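Local coordinates for protein esterase (uncultured bacterium pCosCE1, PDB 7ATL) that hydrolyses carboxylic esters and also shows promiscuous acyltransferase activity, as a family VIII carboxylesterase with a beta-lactamase-like fold, at residues 115-120 / 173-178. Numbering follows the deposited sequence.
Sequences LSHTAG and LAIDVL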
ATOM      1  N   LEU A 115       5.201  -4.973  11.089  1.00 24.07           N
ATOM      2  CA  LEU A 115       4.029  -4.089  10.857  1.00 24.44           C
ATOM      3  C   LEU A 115       4.458  -2.628  10.651  1.00 24.88           C
ATOM      4  O   LEU A 115       3.706  -1.892   9.983  1.00 25.13           O
ATOM      5  CB  LEU A 115       3.086  -4.209  12.054  1.00 24.14           C
ATOM      6  CG  LEU A 115       2.425  -5.571  12.218  1.00 26.03           C
ATOM      7  CD1 LEU A 115       1.635  -5.637  13.511  1.00 28.47           C
ATOM      8  CD2 LEU A 115       1.519  -5.872  11.038  1.00 25.41           C
ATOM      9  N   SER A 116       5.590  -2.209  11.221  1.00 23.82           N
ATOM     10  CA  SER A 116       6.035  -0.796  11.267  1.00 24.42           C
ATOM     11  C   SER A 116       7.340  -0.635  10.492  1.00 25.06           C
ATOM     12  O   SER A 116       7.903   0.475  10.509  1.00 27.57           O
ATOM     13  CB  SER A 116       6.159  -0.309  12.700  1.00 25.30           C
ATOM     14  OG  SER A 116       4.888  -0.304  13.346  1.00 25.44           O
ATOM     15  N   HIS A 117       7.808  -1.692   9.828  1.00 25.16           N
ATOM     16  CA  HIS A 117       8.997  -1.641   8.932  1.00 23.94           C
ATOM     17  C   HIS A 117      10.251  -1.271   9.736  1.00 21.85           C
ATOM     18  O   HIS A 117      11.039  -0.467   9.236  1.00 21.44           O
ATOM     19  CB  HIS A 117       8.757  -0.655   7.771  1.00 24.48           C
ATOM     20  CG  HIS A 117       7.714  -1.100   6.804  1.00 24.87           C
ATOM     21  ND1 HIS A 117       7.974  -2.037   5.834  1.00 24.76           N
ATOM     22  CD2 HIS A 117       6.414  -0.752   6.664  1.00 24.76           C
ATOM     23  CE1 HIS A 117       6.875  -2.249   5.131  1.00 25.51           C
ATOM     24  NE2 HIS A 117       5.902  -1.480   5.627  1.00 24.66           N
ATOM     25  N   THR A 118      10.426  -1.851  10.919  1.00 21.00           N
ATOM     26  CA  THR A 118      11.595  -1.633  11.804  1.00 21.73           C
ATOM     27  C   THR A 118      12.366  -2.948  11.926  1.00 22.71           C
ATOM     28  O   THR A 118      13.256  -3.023  12.788  1.00 24.92           O
ATOM     29  CB  THR A 118      11.151  -1.126  13.190  1.00 22.04           C
ATOM     30  OG1 THR A 118      10.356  -2.140  13.815  1.00 23.36           O
ATOM     31  CG2 THR A 118      10.342   0.151  13.147  1.00 21.57           C
ATOM     32  N   ALA A 119      12.024  -3.963  11.126  1.00 23.52           N
ATOM     33  CA  ALA A 119      12.620  -5.326  11.172  1.00 24.02           C
ATOM     34  C   ALA A 119      14.086  -5.342  10.709  1.00 24.73           C
ATOM     35  O   ALA A 119      14.746  -6.388  10.883  1.00 24.65           O
ATOM     36  CB  ALA A 119      11.829  -6.252  10.297  1.00 24.62           C
ATOM     37  N   GLY A 120      14.558  -4.257  10.084  1.00 25.24           N
ATOM     38  CA  GLY A 120      15.905  -4.173   9.491  1.00 26.19           C
ATOM     39  C   GLY A 120      15.944  -4.711   8.069  1.00 25.92           C
ATOM     40  O   GLY A 120      17.057  -4.803   7.476  1.00 27.17           O
ATOM     41  N   LEU A 173      10.353  -5.096   2.517  1.00 25.35           N
ATOM     42  CA  LEU A 173       9.661  -6.365   2.217  1.00 24.00           C
ATOM     43  C   LEU A 173       9.007  -6.956   3.466  1.00 21.96           C
ATOM     44  O   LEU A 173       8.588  -8.105   3.380  1.00 19.95           O
ATOM     45  CB  LEU A 173      10.725  -7.318   1.678  1.00 25.50           C
ATOM     46  CG  LEU A 173      11.053  -7.145   0.196  1.00 25.70           C
ATOM     47  CD1 LEU A 173      12.331  -7.904  -0.157  1.00 26.27           C
ATOM     48  CD2 LEU A 173       9.879  -7.613  -0.650  1.00 24.25           C
ATOM     49  N   ALA A 174       8.893  -6.220   4.568  1.00 20.79           N
ATOM     50  CA  ALA A 174       8.393  -6.799   5.836  1.00 21.89           C
ATOM     51  C   ALA A 174       6.995  -7.378   5.642  1.00 20.48           C
ATOM     52  O   ALA A 174       6.686  -8.378   6.312  1.00 19.38           O
ATOM     53  CB  ALA A 174       8.393  -5.789   6.962  1.00 22.64           C
ATOM     54  N   ILE A 175       6.155  -6.754   4.822  1.00 21.75           N
ATOM     55  CA  ILE A 175       4.725  -7.180   4.719  1.00 24.09           C
ATOM     56  C   ILE A 175       4.656  -8.447   3.848  1.00 24.08           C
ATOM     57  O   ILE A 175       3.732  -9.242   4.056  1.00 23.66           O
ATOM     58  CB  ILE A 175       3.792  -6.032   4.263  1.00 24.09           C
ATOM     59  CG1 ILE A 175       3.911  -4.812   5.174  1.00 26.40           C
ATOM     60  CG2 ILE A 175       2.340  -6.489   4.203  1.00 24.76           C
ATOM     61  CD1 ILE A 175       3.684  -5.125   6.643  1.00 28.44           C
ATOM     62  N   ASP A 176       5.623  -8.653   2.952  1.00 23.90           N
ATOM     63  CA  ASP A 176       5.745  -9.915   2.179  1.00 25.15           C
ATOM     64  C   ASP A 176       6.071 -11.027   3.175  1.00 26.31           C
ATOM     65  O   ASP A 176       5.463 -12.131   3.071  1.00 28.13           O
ATOM     66  CB  ASP A 176       6.772  -9.821   1.045  1.00 25.34           C
ATOM     67  CG  ASP A 176       6.399  -8.851  -0.073  1.00 25.85           C
ATOM     68  OD1 ASP A 176       6.130  -7.667   0.250  1.00 25.61           O
ATOM     69  OD2 ASP A 176       6.384  -9.286  -1.262  1.00 25.62           O
ATOM     70  N   VAL A 177       6.962 -10.745   4.130  1.00 25.05           N
ATOM     71  CA  VAL A 177       7.306 -11.709   5.214  1.00 26.82           C
ATOM     72  C   VAL A 177       6.046 -11.978   6.058  1.00 27.87           C
ATOM     73  O   VAL A 177       5.747 -13.162   6.308  1.00 28.16           O
ATOM     74  CB  VAL A 177       8.507 -11.233   6.058  1.00 27.43           C
ATOM     75  CG1 VAL A 177       8.822 -12.215   7.174  1.00 27.10           C
ATOM     76  CG2 VAL A 177       9.740 -11.022   5.190  1.00 27.78           C
ATOM     77  N   LEU A 178       5.299 -10.928   6.423  1.00 28.10           N
ATOM     78  CA  LEU A 178       4.086 -11.040   7.266  1.00 27.28           C
ATOM     79  C   LEU A 178       3.102 -12.001   6.598  1.00 26.92           C
ATOM     80  O   LEU A 178       2.552 -12.882   7.291  1.00 27.39           O
ATOM     81  CB  LEU A 178       3.481  -9.650   7.467  1.00 28.18           C
ATOM     82  CG  LEU A 178       2.259  -9.592   8.391  1.00 29.26           C
ATOM     83  CD1 LEU A 178       2.563 -10.113   9.791  1.00 27.57           C
ATOM     84  CD2 LEU A 178       1.739  -8.173   8.448  1.00 29.03           C
TER
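The imidazole of His-117 reaches across to the first turn of helix 174-186 and meets two neighbouring residues obliquely. ND1 of His-117 lies 3.9 Å from the CB of Ala-174. NE2 of His-117 is equally 3.9 Å from the CG1 of Ile-175, whose side chain crosses that of the histidine at about a right angle. The small methyl of Ala-174 lets the ring come close, while the longer branch of Ile-175 packs against its far end. His-117 ends helix 111-116 in a Schellman motif, with a positive phi of 63°; its CG stands anti to the carbonyl carbon (chi1 -68°), which swings the ring across to the start of the helix. No hydrogen bond joins the two segments directly, but ND1 is hydrogen-bonded to the OG of Ser-172, which is also hydrogen-bonded to the backbone N of Ala-174, so one serine ties the ring to the helix start.

One turn further along, the contact is purely apolar. Leu-178 CD2 touches Leu-115 CD2 at 3.5 Å, the two side chains slanting across each other, methyl to methyl; in this buried place an apolar branched side chain has no polar group to satisfy. Met-76 and Ala-75 of helix 67-80 adjoin this pair, and Lys-68 of that helix touches both His-117 and Ile-175. Lys-68 belongs to a probable SxxK motif, so this helix-end packing lies beside the presumed active site, in the helical region of a serine beta-lactamase-like fold.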